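Local coordinates for oxidoreductase, Gfo/Idh/MocA family (Pseudomonas syringae pv. tomato, PDB 3DTY), which probably catalyses nucleotide-dependent (NAD(P)-type) oxidation or reduction of an unidentified substrate, as in other Gfo/Idh/MocA enzymes, and binds magnesium, at residues Q11-A16 / N38-V43; A88-T93 / H111-K116; G140-Y145 / E332-L337. All coordinates share one frame; numbering follows the deposited sequence.

Contact 1. Residues Q11-A16 / N38-V43; sequences QPIRWA and NTFVLV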
ATOM      1  N   GLN A  11       8.443  38.753 -20.171  1.00 26.48           N
ATOM      2  CA  GLN A  11       9.745  38.599 -20.804  1.00 25.86           C
ATOM      3  C   GLN A  11      10.545  37.587 -19.985  1.00 23.39           C
ATOM      4  O   GLN A  11      10.711  37.760 -18.776  1.00 22.31           O
ATOM      5  CB  GLN A  11      10.457  39.953 -20.800  1.00 29.10           C
ATOM      6  CG  GLN A  11      11.434  40.193 -21.930  1.00 35.66           C
ATOM      7  CD  GLN A  11      12.080  41.569 -21.836  1.00 38.90           C
ATOM      8  OE1 GLN A  11      12.933  41.814 -20.979  1.00 39.68           O
ATOM      9  NE2 GLN A  11      11.661  42.479 -22.710  1.00 40.83           N
ATOM     10  N   PRO A  12      11.028  36.507 -20.620  1.00 20.49           N
ATOM     11  CA  PRO A  12      11.803  35.526 -19.856  1.00 18.66           C
ATOM     12  C   PRO A  12      12.949  36.230 -19.124  1.00 17.19           C
ATOM     13  O   PRO A  12      13.609  37.111 -19.677  1.00 16.75           O
ATOM     14  CB  PRO A  12      12.308  34.567 -20.930  1.00 19.69           C
ATOM     15  CG  PRO A  12      11.210  34.605 -21.949  1.00 21.75           C
ATOM     16  CD  PRO A  12      10.873  36.083 -22.023  1.00 20.50           C
ATOM     17  N   ILE A  13      13.175  35.852 -17.876  1.00 15.28           N
ATOM     18  CA  ILE A  13      14.239  36.458 -17.092  1.00 13.95           C
ATOM     19  C   ILE A  13      15.621  36.024 -17.598  1.00 12.82           C
ATOM     20  O   ILE A  13      15.911  34.829 -17.700  1.00 12.36           O
ATOM     21  CB  ILE A  13      14.075  36.087 -15.606  1.00 13.53           C
ATOM     22  CG1 ILE A  13      12.692  36.544 -15.124  1.00 14.67           C
ATOM     23  CG2 ILE A  13      15.180  36.735 -14.774  1.00 12.31           C
ATOM     24  CD1 ILE A  13      12.388  36.194 -13.670  1.00 18.38           C
ATOM     25  N   ARG A  14      16.459  37.002 -17.942  1.00 12.06           N
ATOM     26  CA  ARG A  14      17.808  36.720 -18.428  1.00 11.17           C
ATOM     27  C   ARG A  14      18.518  35.980 -17.306  1.00 10.53           C
ATOM     28  O   ARG A  14      18.799  36.538 -16.240  1.00 10.07           O
ATOM     29  CB  ARG A  14      18.519  38.025 -18.808  1.00 11.83           C
ATOM     30  CG  ARG A  14      17.874  38.713 -20.021  1.00 13.12           C
ATOM     31  CD  ARG A  14      18.664  39.934 -20.487  1.00 15.52           C
ATOM     32  NE  ARG A  14      18.759  40.965 -19.459  1.00 18.76           N
ATOM     33  CZ  ARG A  14      17.779  41.803 -19.134  1.00 18.70           C
ATOM     34  NH1 ARG A  14      16.612  41.746 -19.759  1.00 19.20           N
ATOM     35  NH2 ARG A  14      17.968  42.699 -18.177  1.00 19.09           N
ATOM     36  N   TRP A  15      18.813  34.714 -17.580  1.00 10.08           N
ATOM     37  CA  TRP A  15      19.377  33.807 -16.594  1.00 10.51           C
ATOM     38  C   TRP A  15      20.738  33.197 -16.909  1.00 10.73           C
ATOM     39  O   TRP A  15      21.141  33.088 -18.069  1.00 11.71           O
ATOM     40  CB  TRP A  15      18.332  32.709 -16.388  1.00 10.65           C
ATOM     41  CG  TRP A  15      18.591  31.736 -15.319  1.00 11.67           C
ATOM     42  CD1 TRP A  15      18.749  31.993 -13.986  1.00 11.23           C
ATOM     43  CD2 TRP A  15      18.636  30.320 -15.467  1.00 12.43           C
ATOM     44  NE1 TRP A  15      18.883  30.814 -13.293  1.00 12.01           N
ATOM     45  CE2 TRP A  15      18.818  29.770 -14.178  1.00 11.03           C
ATOM     46  CE3 TRP A  15      18.538  29.455 -16.567  1.00 13.04           C
ATOM     47  CZ2 TRP A  15      18.902  28.397 -13.956  1.00 12.37           C
ATOM     48  CZ3 TRP A  15      18.620  28.082 -16.344  1.00 15.98           C
ATOM     49  CH2 TRP A  15      18.801  27.569 -15.047  1.00 14.45           C
ATOM     50  N   ALA A  16      21.435  32.795 -15.850  1.00 12.02           N
ATOM     51  CA  ALA A  16      22.745  32.172 -15.955  1.00 11.36           C
ATOM     52  C   ALA A  16      22.922  31.129 -14.855  1.00 12.79           C
ATOM     53  O   ALA A  16      22.170  31.089 -13.885  1.00 11.45           O
ATOM     54  CB  ALA A  16      23.841  33.222 -15.837  1.00 14.19           C
ATOM     55  N   ASN A  38       9.225  28.898 -20.454  1.00 13.98           N
ATOM     56  CA  ASN A  38      10.063  30.058 -20.769  1.00 14.43           C
ATOM     57  C   ASN A  38      10.068  31.126 -19.684  1.00 13.40           C
ATOM     58  O   ASN A  38      10.099  32.318 -19.976  1.00 12.16           O
ATOM     59  CB  ASN A  38       9.634  30.681 -22.099  1.00 18.61           C
ATOM     60  CG  ASN A  38       9.764  29.712 -23.252  1.00 23.25           C
ATOM     61  OD1 ASN A  38      10.731  28.952 -23.328  1.00 25.96           O
ATOM     62  ND2 ASN A  38       8.798  29.735 -24.162  1.00 24.80           N
ATOM     63  N   THR A  39      10.042  30.691 -18.430  1.00 12.05           N
ATOM     64  CA  THR A  39      10.057  31.612 -17.302  1.00 12.61           C
ATOM     65  C   THR A  39      11.424  32.273 -17.251  1.00 11.79           C
ATOM     66  O   THR A  39      11.551  33.440 -16.896  1.00 11.37           O
ATOM     67  CB  THR A  39       9.818  30.872 -15.983  1.00 13.90           C
ATOM     68  OG1 THR A  39       8.602  30.122 -16.077  1.00 15.87           O
ATOM     69  CG2 THR A  39       9.717  31.863 -14.831  1.00 15.45           C
ATOM     70  N   PHE A  40      12.447  31.502 -17.600  1.00 10.94           N
ATOM     71  CA  PHE A  40      13.818  31.991 -17.625  1.00 10.58           C
ATOM     72  C   PHE A  40      14.416  31.662 -18.984  1.00 10.59           C
ATOM     73  O   PHE A  40      13.906  30.804 -19.703  1.00 11.24           O
ATOM     74  CB  PHE A  40      14.663  31.302 -16.547  1.00 11.17           C
ATOM     75  CG  PHE A  40      14.347  31.732 -15.139  1.00 10.70           C
ATOM     76  CD1 PHE A  40      15.047  32.777 -14.547  1.00 10.92           C
ATOM     77  CD2 PHE A  40      13.361  31.083 -14.404  1.00 11.80           C
ATOM     78  CE1 PHE A  40      14.778  33.169 -13.237  1.00 10.37           C
ATOM     79  CE2 PHE A  40      13.078  31.462 -13.090  1.00 12.62           C
ATOM     80  CZ  PHE A  40      13.788  32.513 -12.503  1.00 11.78           C
ATOM     81  N   VAL A  41      15.487  32.359 -19.341  1.00 10.00           N
ATOM     82  CA  VAL A  41      16.184  32.088 -20.585  1.00 11.74           C
ATOM     83  C   VAL A  41      17.674  32.118 -20.257  1.00 11.01           C
ATOM     84  O   VAL A  41      18.190  33.110 -19.727  1.00 11.85           O
ATOM     85  CB  VAL A  41      15.851  33.122 -21.692  1.00 11.69           C
ATOM     86  CG1 VAL A  41      16.095  34.539 -21.190  1.00 13.89           C
ATOM     87  CG2 VAL A  41      16.702  32.838 -22.929  1.00 13.93           C
ATOM     88  N   LEU A  42      18.350  31.016 -20.558  1.00 10.59           N
ATOM     89  CA  LEU A  42      19.774  30.884 -20.283  1.00 11.81           C
ATOM     90  C   LEU A  42      20.604  31.601 -21.340  1.00 11.34           C
ATOM     91  O   LEU A  42      20.665  31.157 -22.485  1.00 13.16           O
ATOM     92  CB  LEU A  42      20.147  29.401 -20.250  1.00 11.81           C
ATOM     93  CG  LEU A  42      21.600  29.092 -19.919  1.00 12.25           C
ATOM     94  CD1 LEU A  42      21.875  29.507 -18.484  1.00  8.43           C
ATOM     95  CD2 LEU A  42      21.879  27.607 -20.127  1.00 11.83           C
ATOM     96  N   VAL A  43      21.248  32.700 -20.962  1.00 11.91           N
ATOM     97  CA  VAL A  43      22.047  33.455 -21.926  1.00 12.81           C
ATOM     98  C   VAL A  43      23.529  33.545 -21.584  1.00 13.13           C
ATOM     99  O   VAL A  43      24.327  34.053 -22.375  1.00 14.89           O
ATOM    100  CB  VAL A  43      21.496  34.885 -22.098  1.00 13.19           C
ATOM    101  CG1 VAL A  43      20.061  34.820 -22.592  1.00 12.35           C
ATOM    102  CG2 VAL A  43      21.572  35.643 -20.782  1.00 10.99           C
TER
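Phe40 and Trp15 meet edge to face on one side of two parallel strands, 13-16 and 40-43, whose short axes run at 49° to each other. The register pairs Ile13 with Phe40, Arg14 with Val41 and Trp15 with Leu42, and four backbone bonds hold it: Ile13 N to Thr39 O, Val41 N to Ile13 O, Trp15 N to Val41 O and Val43 N to Trp15 O. The third, 2.8 Å from Trp15 N to Val41 O, is the shortest.

Trp15 can be followed outward. Trp15 CB lies 3.4 Å from Val41 O and then 3.8 Å from Phe40 CD1. CG, anti to the backbone N (chi1 -173°), stays against the same Phe40 atom, and so does CD1. The phenyl edge thus turns to the five-membered ring, with centroids 4.9 Å apart and planes at 53°. On the benzo side, Trp15 CE3 lies 3.8 Å from Leu42 CD1, and CZ3 is a little farther from that methyl. NE1 turns to the neighbouring strand, where it is hydrogen-bonded to Ser90 OG.

Phe40 also touches Ile13: Ile13 CB sits 3.6 Å from Phe40 CD1, and the two side chains run alongside, pointing the same way. Ala342 of helix 330-349 touches both. On the opposite face, that of Val41, Pro12 in the preceding loop leans its CB on Val41 CG1 at 3.8 Å.

Helix 27-35 covers Trp15 and Phe40 through Ala34. Two parallel strands joined through that helix form the first beta-alpha-beta unit of a Rossmann fold.

Contact 2. Residues A88-T93 / H111-K116; sequences AVSIAT and HVVCEK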
ATOM      1  N   ALA A  88      19.514  37.192 -13.243  1.00 11.91           N
ATOM      2  CA  ALA A  88      19.538  36.200 -12.179  1.00 11.02           C
ATOM      3  C   ALA A  88      20.553  35.091 -12.435  1.00 10.80           C
ATOM      4  O   ALA A  88      20.945  34.840 -13.576  1.00  9.87           O
ATOM      5  CB  ALA A  88      18.149  35.603 -12.020  1.00 10.18           C
ATOM      6  N   VAL A  89      20.974  34.425 -11.365  1.00 10.30           N
ATOM      7  CA  VAL A  89      21.940  33.340 -11.491  1.00 10.27           C
ATOM      8  C   VAL A  89      21.658  32.193 -10.520  1.00 10.42           C
ATOM      9  O   VAL A  89      21.274  32.414  -9.369  1.00  9.70           O
ATOM     10  CB  VAL A  89      23.390  33.850 -11.258  1.00 10.14           C
ATOM     11  CG1 VAL A  89      23.523  34.444  -9.861  1.00 10.22           C
ATOM     12  CG2 VAL A  89      24.379  32.721 -11.438  1.00  9.98           C
ATOM     13  N   SER A  90      21.831  30.969 -11.006  1.00  9.27           N
ATOM     14  CA  SER A  90      21.633  29.782 -10.184  1.00  9.62           C
ATOM     15  C   SER A  90      23.008  29.177  -9.946  1.00 10.64           C
ATOM     16  O   SER A  90      23.762  28.939 -10.886  1.00 10.62           O
ATOM     17  CB  SER A  90      20.722  28.783 -10.895  1.00  7.99           C
ATOM     18  OG  SER A  90      19.385  29.260 -10.919  1.00  6.48           O
ATOM     19  N   ILE A  91      23.322  28.944  -8.679  1.00  9.01           N
ATOM     20  CA  ILE A  91      24.609  28.405  -8.266  1.00 11.32           C
ATOM     21  C   ILE A  91      24.475  26.907  -8.014  1.00 11.56           C
ATOM     22  O   ILE A  91      23.721  26.487  -7.144  1.00 12.48           O
ATOM     23  CB  ILE A  91      25.087  29.113  -6.962  1.00 11.57           C
ATOM     24  CG1 ILE A  91      25.076  30.632  -7.163  1.00 12.61           C
ATOM     25  CG2 ILE A  91      26.482  28.650  -6.579  1.00 13.78           C
ATOM     26  CD1 ILE A  91      25.239  31.422  -5.878  1.00 13.09           C
ATOM     27  N   ALA A  92      25.205  26.104  -8.777  1.00 12.19           N
ATOM     28  CA  ALA A  92      25.132  24.661  -8.617  1.00 14.16           C
ATOM     29  C   ALA A  92      26.507  24.041  -8.393  1.00 15.26           C
ATOM     30  O   ALA A  92      26.724  22.866  -8.667  1.00 16.50           O
ATOM     31  CB  ALA A  92      24.455  24.032  -9.830  1.00 14.22           C
ATOM     32  N   THR A  93      27.432  24.842  -7.888  1.00 16.54           N
ATOM     33  CA  THR A  93      28.779  24.375  -7.611  1.00 17.04           C
ATOM     34  C   THR A  93      28.790  23.708  -6.232  1.00 18.18           C
ATOM     35  O   THR A  93      27.786  23.723  -5.514  1.00 15.60           O
ATOM     36  CB  THR A  93      29.764  25.561  -7.623  1.00 18.97           C
ATOM     37  OG1 THR A  93      29.206  26.641  -6.866  1.00 19.10           O
ATOM     38  CG2 THR A  93      30.020  26.036  -9.049  1.00 17.07           C
ATOM     39  N   HIS A 111      19.738  38.598  -8.747  1.00  7.66           N
ATOM     40  CA  HIS A 111      18.856  37.770  -7.927  1.00  9.69           C
ATOM     41  C   HIS A 111      19.538  36.410  -7.960  1.00  8.88           C
ATOM     42  O   HIS A 111      20.071  36.003  -8.995  1.00  9.85           O
ATOM     43  CB  HIS A 111      17.457  37.614  -8.531  1.00 10.27           C
ATOM     44  CG  HIS A 111      16.621  38.851  -8.465  1.00 12.03           C
ATOM     45  ND1 HIS A 111      16.376  39.639  -9.569  1.00 13.67           N
ATOM     46  CD2 HIS A 111      15.966  39.433  -7.433  1.00 12.11           C
ATOM     47  CE1 HIS A 111      15.606  40.656  -9.220  1.00 12.24           C
ATOM     48  NE2 HIS A 111      15.341  40.554  -7.929  1.00 14.64           N
ATOM     49  N   VAL A 112      19.507  35.708  -6.838  1.00  8.93           N
ATOM     50  CA  VAL A 112      20.147  34.404  -6.742  1.00  9.12           C
ATOM     51  C   VAL A 112      19.220  33.243  -6.405  1.00  8.95           C
ATOM     52  O   VAL A 112      18.234  33.389  -5.684  1.00  9.10           O
ATOM     53  CB  VAL A 112      21.259  34.424  -5.660  1.00  9.13           C
ATOM     54  CG1 VAL A 112      21.981  33.081  -5.609  1.00 12.24           C
ATOM     55  CG2 VAL A 112      22.235  35.542  -5.948  1.00  8.32           C
ATOM     56  N   VAL A 113      19.545  32.088  -6.964  1.00  9.63           N
ATOM     57  CA  VAL A 113      18.834  30.855  -6.667  1.00 11.14           C
ATOM     58  C   VAL A 113      20.010  29.956  -6.326  1.00 10.42           C
ATOM     59  O   VAL A 113      20.810  29.625  -7.193  1.00 10.60           O
ATOM     60  CB  VAL A 113      18.074  30.296  -7.871  1.00 10.79           C
ATOM     61  CG1 VAL A 113      17.553  28.906  -7.541  1.00 11.86           C
ATOM     62  CG2 VAL A 113      16.912  31.213  -8.219  1.00 12.35           C
ATOM     63  N   CYS A 114      20.133  29.607  -5.052  1.00 11.02           N
ATOM     64  CA  CYS A 114      21.247  28.796  -4.596  1.00 10.46           C
ATOM     65  C   CYS A 114      20.846  27.385  -4.221  1.00 10.35           C
ATOM     66  O   CYS A 114      19.843  27.167  -3.538  1.00  9.22           O
ATOM     67  CB  CYS A 114      21.925  29.470  -3.399  1.00 12.00           C
ATOM     68  SG  CYS A 114      23.519  28.731  -2.920  1.00 14.91           S
ATOM     69  N   GLU A 115      21.631  26.424  -4.690  1.00 11.46           N
ATOM     70  CA  GLU A 115      21.391  25.027  -4.381  1.00 12.30           C
ATOM     71  C   GLU A 115      21.674  24.952  -2.890  1.00 12.46           C
ATOM     72  O   GLU A 115      22.668  25.512  -2.425  1.00 12.40           O
ATOM     73  CB  GLU A 115      22.375  24.142  -5.155  1.00 12.63           C
ATOM     74  CG  GLU A 115      22.291  22.648  -4.849  1.00 15.57           C
ATOM     75  CD  GLU A 115      20.957  22.031  -5.253  1.00 16.98           C
ATOM     76  OE1 GLU A 115      20.354  22.512  -6.231  1.00 17.27           O
ATOM     77  OE2 GLU A 115      20.520  21.051  -4.609  1.00 18.13           O
ATOM     78  N   LYS A 116      20.804  24.307  -2.123  1.00 14.09           N
ATOM     79  CA  LYS A 116      21.075  24.224  -0.700  1.00 16.41           C
ATOM     80  C   LYS A 116      22.338  23.393  -0.502  1.00 17.06           C
ATOM     81  O   LYS A 116      22.696  22.577  -1.349  1.00 15.75           O
ATOM     82  CB  LYS A 116      19.879  23.625   0.067  1.00 17.79           C
ATOM     83  CG  LYS A 116      19.006  22.662  -0.715  1.00 20.36           C
ATOM     84  CD  LYS A 116      19.599  21.272  -0.763  1.00 22.75           C
ATOM     85  CE  LYS A 116      19.588  20.630   0.618  1.00 24.68           C
ATOM     86  NZ  LYS A 116      20.211  19.287   0.576  1.00 24.53           N
TER
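Ile91 reaches across to Val112, Ile91 CD1 lying 3.7 Å from Val112 CG1, on the face of the sheet that also carries Val89 and Cys114. Two torsions bring these methyls together: Ile91 CG1 is anti to the carbonyl carbon (chi1 -53°), and Val112 CG1 is anti to its own backbone N. On the face of Ala88 and Ser90, Ser90 OG lies 3.5 Å from Val113 CB, and the methyl of Ala88 faces His111 CB.

Between the two faces, four backbone bonds fix the parallel register: Val89 N to His111 O, Val113 N to Val89 O, Ile91 N to Val113 O and, longest at 3.2 Å, Glu115 N to Ile91 O. Beside this last bond, Glu115 CB lies 3.4 Å from Ile91 O. The strand axes diverge by only 22°. Strand 88-92, helix 98-107 and strand 111-114 make a beta-alpha-beta crossover of the Rossmann domain, and Ile101 and Ala105 of that helix cover Ile91 and Val112 respectively.

Farther out, Ser90 OG is hydrogen-bonded to Tyr338 OH of helix 330-349; with the indole of Trp15 as second partner, this satisfies a buried hydroxyl and probably restricts its rotation. Glu115 OE1 is hydrogen-bonded to His30 NE2.

Contact 3. Residues G140-Y145 / E332-L337; sequences GVTYGY and EAWANL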
ATOM      1  N   GLY A 140      16.798  32.612  -3.510  1.00 11.22           N
ATOM      2  CA  GLY A 140      15.986  31.422  -3.374  1.00 11.94           C
ATOM      3  C   GLY A 140      16.895  30.244  -3.092  1.00 11.44           C
ATOM      4  O   GLY A 140      18.037  30.223  -3.548  1.00 11.98           O
ATOM      5  N   VAL A 141      16.398  29.283  -2.320  1.00 11.29           N
ATOM      6  CA  VAL A 141      17.155  28.086  -1.977  1.00 10.21           C
ATOM      7  C   VAL A 141      16.304  26.913  -2.458  1.00 10.37           C
ATOM      8  O   VAL A 141      15.085  26.908  -2.275  1.00 10.59           O
ATOM      9  CB  VAL A 141      17.382  27.984  -0.463  1.00 11.78           C
ATOM     10  CG1 VAL A 141      18.237  26.761  -0.149  1.00 11.86           C
ATOM     11  CG2 VAL A 141      18.055  29.261   0.046  1.00 10.25           C
ATOM     12  N   THR A 142      16.954  25.919  -3.051  1.00  9.00           N
ATOM     13  CA  THR A 142      16.263  24.775  -3.635  1.00 10.20           C
ATOM     14  C   THR A 142      15.686  23.647  -2.785  1.00 10.85           C
ATOM     15  O   THR A 142      16.124  22.500  -2.883  1.00 11.52           O
ATOM     16  CB  THR A 142      17.145  24.144  -4.724  1.00 11.10           C
ATOM     17  OG1 THR A 142      18.408  23.762  -4.162  1.00 12.24           O
ATOM     18  CG2 THR A 142      17.380  25.153  -5.841  1.00 10.57           C
ATOM     19  N   TYR A 143      14.700  23.975  -1.958  1.00 11.33           N
ATOM     20  CA  TYR A 143      14.009  22.971  -1.151  1.00 11.67           C
ATOM     21  C   TYR A 143      12.819  22.658  -2.066  1.00 10.56           C
ATOM     22  O   TYR A 143      11.671  22.964  -1.755  1.00 13.03           O
ATOM     23  CB  TYR A 143      13.541  23.569   0.183  1.00 11.94           C
ATOM     24  CG  TYR A 143      14.663  23.928   1.144  1.00 14.96           C
ATOM     25  CD1 TYR A 143      15.566  22.961   1.589  1.00 15.48           C
ATOM     26  CD2 TYR A 143      14.820  25.234   1.612  1.00 15.60           C
ATOM     27  CE1 TYR A 143      16.600  23.284   2.472  1.00 16.49           C
ATOM     28  CE2 TYR A 143      15.850  25.569   2.501  1.00 16.47           C
ATOM     29  CZ  TYR A 143      16.735  24.588   2.923  1.00 16.69           C
ATOM     30  OH  TYR A 143      17.760  24.909   3.790  1.00 19.88           O
ATOM     31  N   GLY A 144      13.140  22.067  -3.214  1.00  9.22           N
ATOM     32  CA  GLY A 144      12.163  21.757  -4.242  1.00  8.12           C
ATOM     33  C   GLY A 144      11.003  20.823  -3.982  1.00  9.36           C
ATOM     34  O   GLY A 144      10.079  20.777  -4.791  1.00  9.54           O
ATOM     35  N   TYR A 145      11.041  20.064  -2.892  1.00  8.50           N
ATOM     36  CA  TYR A 145       9.938  19.158  -2.596  1.00  8.82           C
ATOM     37  C   TYR A 145       8.707  19.987  -2.257  1.00  7.62           C
ATOM     38  O   TYR A 145       7.574  19.530  -2.410  1.00  7.68           O
ATOM     39  CB  TYR A 145      10.320  18.230  -1.444  1.00  7.74           C
ATOM     40  CG  TYR A 145      11.447  17.287  -1.825  1.00  9.08           C
ATOM     41  CD1 TYR A 145      11.216  16.211  -2.680  1.00  7.38           C
ATOM     42  CD2 TYR A 145      12.754  17.513  -1.386  1.00  6.93           C
ATOM     43  CE1 TYR A 145      12.244  15.390  -3.091  1.00  6.72           C
ATOM     44  CE2 TYR A 145      13.798  16.694  -1.795  1.00  6.88           C
ATOM     45  CZ  TYR A 145      13.532  15.636  -2.648  1.00  7.32           C
ATOM     46  OH  TYR A 145      14.546  14.827  -3.068  1.00  9.22           O
ATOM     47  N   GLU A 332       8.045  18.615 -12.005  1.00  6.39           N
ATOM     48  CA  GLU A 332       6.960  19.585 -11.959  1.00  6.70           C
ATOM     49  C   GLU A 332       7.125  20.418 -10.699  1.00  7.94           C
ATOM     50  O   GLU A 332       6.997  21.641 -10.738  1.00 10.18           O
ATOM     51  CB  GLU A 332       5.586  18.906 -11.938  1.00  6.13           C
ATOM     52  CG  GLU A 332       5.092  18.435 -13.302  1.00  4.73           C
ATOM     53  CD  GLU A 332       5.974  17.352 -13.885  1.00  7.12           C
ATOM     54  OE1 GLU A 332       6.111  16.289 -13.240  1.00  6.71           O
ATOM     55  OE2 GLU A 332       6.533  17.573 -14.985  1.00  7.21           O
ATOM     56  N   ALA A 333       7.412  19.756  -9.579  1.00  7.37           N
ATOM     57  CA  ALA A 333       7.592  20.474  -8.324  1.00  6.52           C
ATOM     58  C   ALA A 333       8.690  21.531  -8.465  1.00  6.46           C
ATOM     59  O   ALA A 333       8.528  22.661  -8.010  1.00  6.53           O
ATOM     60  CB  ALA A 333       7.930  19.509  -7.208  1.00  4.59           C
ATOM     61  N   TRP A 334       9.802  21.163  -9.096  1.00  7.03           N
ATOM     62  CA  TRP A 334      10.904  22.100  -9.281  1.00  7.19           C
ATOM     63  C   TRP A 334      10.541  23.246 -10.216  1.00  7.47           C
ATOM     64  O   TRP A 334      10.991  24.382 -10.020  1.00  8.61           O
ATOM     65  CB  TRP A 334      12.149  21.379  -9.796  1.00  8.33           C
ATOM     66  CG  TRP A 334      13.052  20.930  -8.687  1.00  9.28           C
ATOM     67  CD1 TRP A 334      12.756  20.041  -7.689  1.00  8.86           C
ATOM     68  CD2 TRP A 334      14.384  21.388  -8.435  1.00  8.14           C
ATOM     69  NE1 TRP A 334      13.825  19.921  -6.829  1.00  8.56           N
ATOM     70  CE2 TRP A 334      14.837  20.739  -7.265  1.00  9.14           C
ATOM     71  CE3 TRP A 334      15.241  22.288  -9.087  1.00  6.84           C
ATOM     72  CZ2 TRP A 334      16.112  20.958  -6.730  1.00 10.09           C
ATOM     73  CZ3 TRP A 334      16.510  22.505  -8.557  1.00  8.63           C
ATOM     74  CH2 TRP A 334      16.931  21.843  -7.387  1.00 10.02           C
ATOM     75  N   ALA A 335       9.731  22.963 -11.231  1.00  7.25           N
ATOM     76  CA  ALA A 335       9.314  24.017 -12.145  1.00  7.73           C
ATOM     77  C   ALA A 335       8.395  24.958 -11.367  1.00  7.82           C
ATOM     78  O   ALA A 335       8.442  26.171 -11.556  1.00  8.34           O
ATOM     79  CB  ALA A 335       8.578  23.432 -13.352  1.00  8.98           C
ATOM     80  N   ASN A 336       7.567  24.393 -10.488  1.00  7.59           N
ATOM     81  CA  ASN A 336       6.652  25.201  -9.681  1.00  8.89           C
ATOM     82  C   ASN A 336       7.461  26.109  -8.754  1.00  9.17           C
ATOM     83  O   ASN A 336       7.089  27.260  -8.494  1.00 10.34           O
ATOM     84  CB  ASN A 336       5.727  24.309  -8.840  1.00  7.85           C
ATOM     85  CG  ASN A 336       4.763  23.485  -9.693  1.00  8.27           C
ATOM     86  OD1 ASN A 336       4.458  23.845 -10.832  1.00  7.90           O
ATOM     87  ND2 ASN A 336       4.264  22.383  -9.130  1.00  6.90           N
ATOM     88  N   LEU A 337       8.570  25.582  -8.255  1.00  8.00           N
ATOM     89  CA  LEU A 337       9.432  26.344  -7.367  1.00  9.00           C
ATOM     90  C   LEU A 337      10.082  27.487  -8.138  1.00  8.17           C
ATOM     91  O   LEU A 337       9.993  28.648  -7.738  1.00  8.01           O
ATOM     92  CB  LEU A 337      10.514  25.445  -6.776  1.00 11.10           C
ATOM     93  CG  LEU A 337      11.472  26.131  -5.799  1.00 14.46           C
ATOM     94  CD1 LEU A 337      10.726  26.512  -4.541  1.00 16.07           C
ATOM     95  CD2 LEU A 337      12.620  25.198  -5.457  1.00 17.77           C
TER
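Past the end of strand 139-141 the backbone turns through successive inverse gamma turns centred on Thr142 and Tyr143, bringing Gly144 CA to 5.2 Å from Trp334 CA in residues 332-337 of helix 330-349. The indole of Trp334 lies along this turn. Trp334 NE1 comes 3.6 Å from Gly144 CA, and at the far end of the ring Trp334 CH2 sits 3.5 Å from Thr142 CB, with Thr142 CG2 close behind. Gly144, with no side chain, lets the indole come this close to the backbone.

One helical turn later, Leu337 CD2 meets Gly144 CA at 3.7 Å, carried toward the turn by a CG anti to the backbone N (chi1 -179°). Ala333 CB adds a contact 3.5 Å from Gly144 O. The hydroxyl of Thr142 is engaged elsewhere, taking the backbone N-H of Lys116 and making a weak bond to Glu115 OE1, and the rings of His30 and Trp334 form an edge-to-face pair.

No hydrogen bond crosses between the two segments, and every touching residue is buried. This implies that residues 140-145 and 332-337 meet by van der Waals fit alone, while just beyond them Asn336 ND2 bonds Gly147 O and adds a polar tie to the same helix.

Overall arrangement
Along the chain the three contacts come in series, and all reach one five-stranded parallel sheet. Contact 1 joins the outermost strand 40-46 to strand 13-17, contact 2 joins strands 88-92 and 111-114, and contact 3 starts from strand 139-141 at the opposite edge. The centres of contacts 1 and 2 lie about 14 Å apart, those of 2 and 3 about 12 Å, and those of 1 and 3 about 17 Å. Neighbouring contacts touch through backbone bonds, Ala16 with Ser90 and Cys114 with Gly140. Helix 330-349, far later in the chain, supplies one side of contact 3 and touches residues of contacts 1 and 2, so that it ties this later sequence to the nucleotide-binding type of fold.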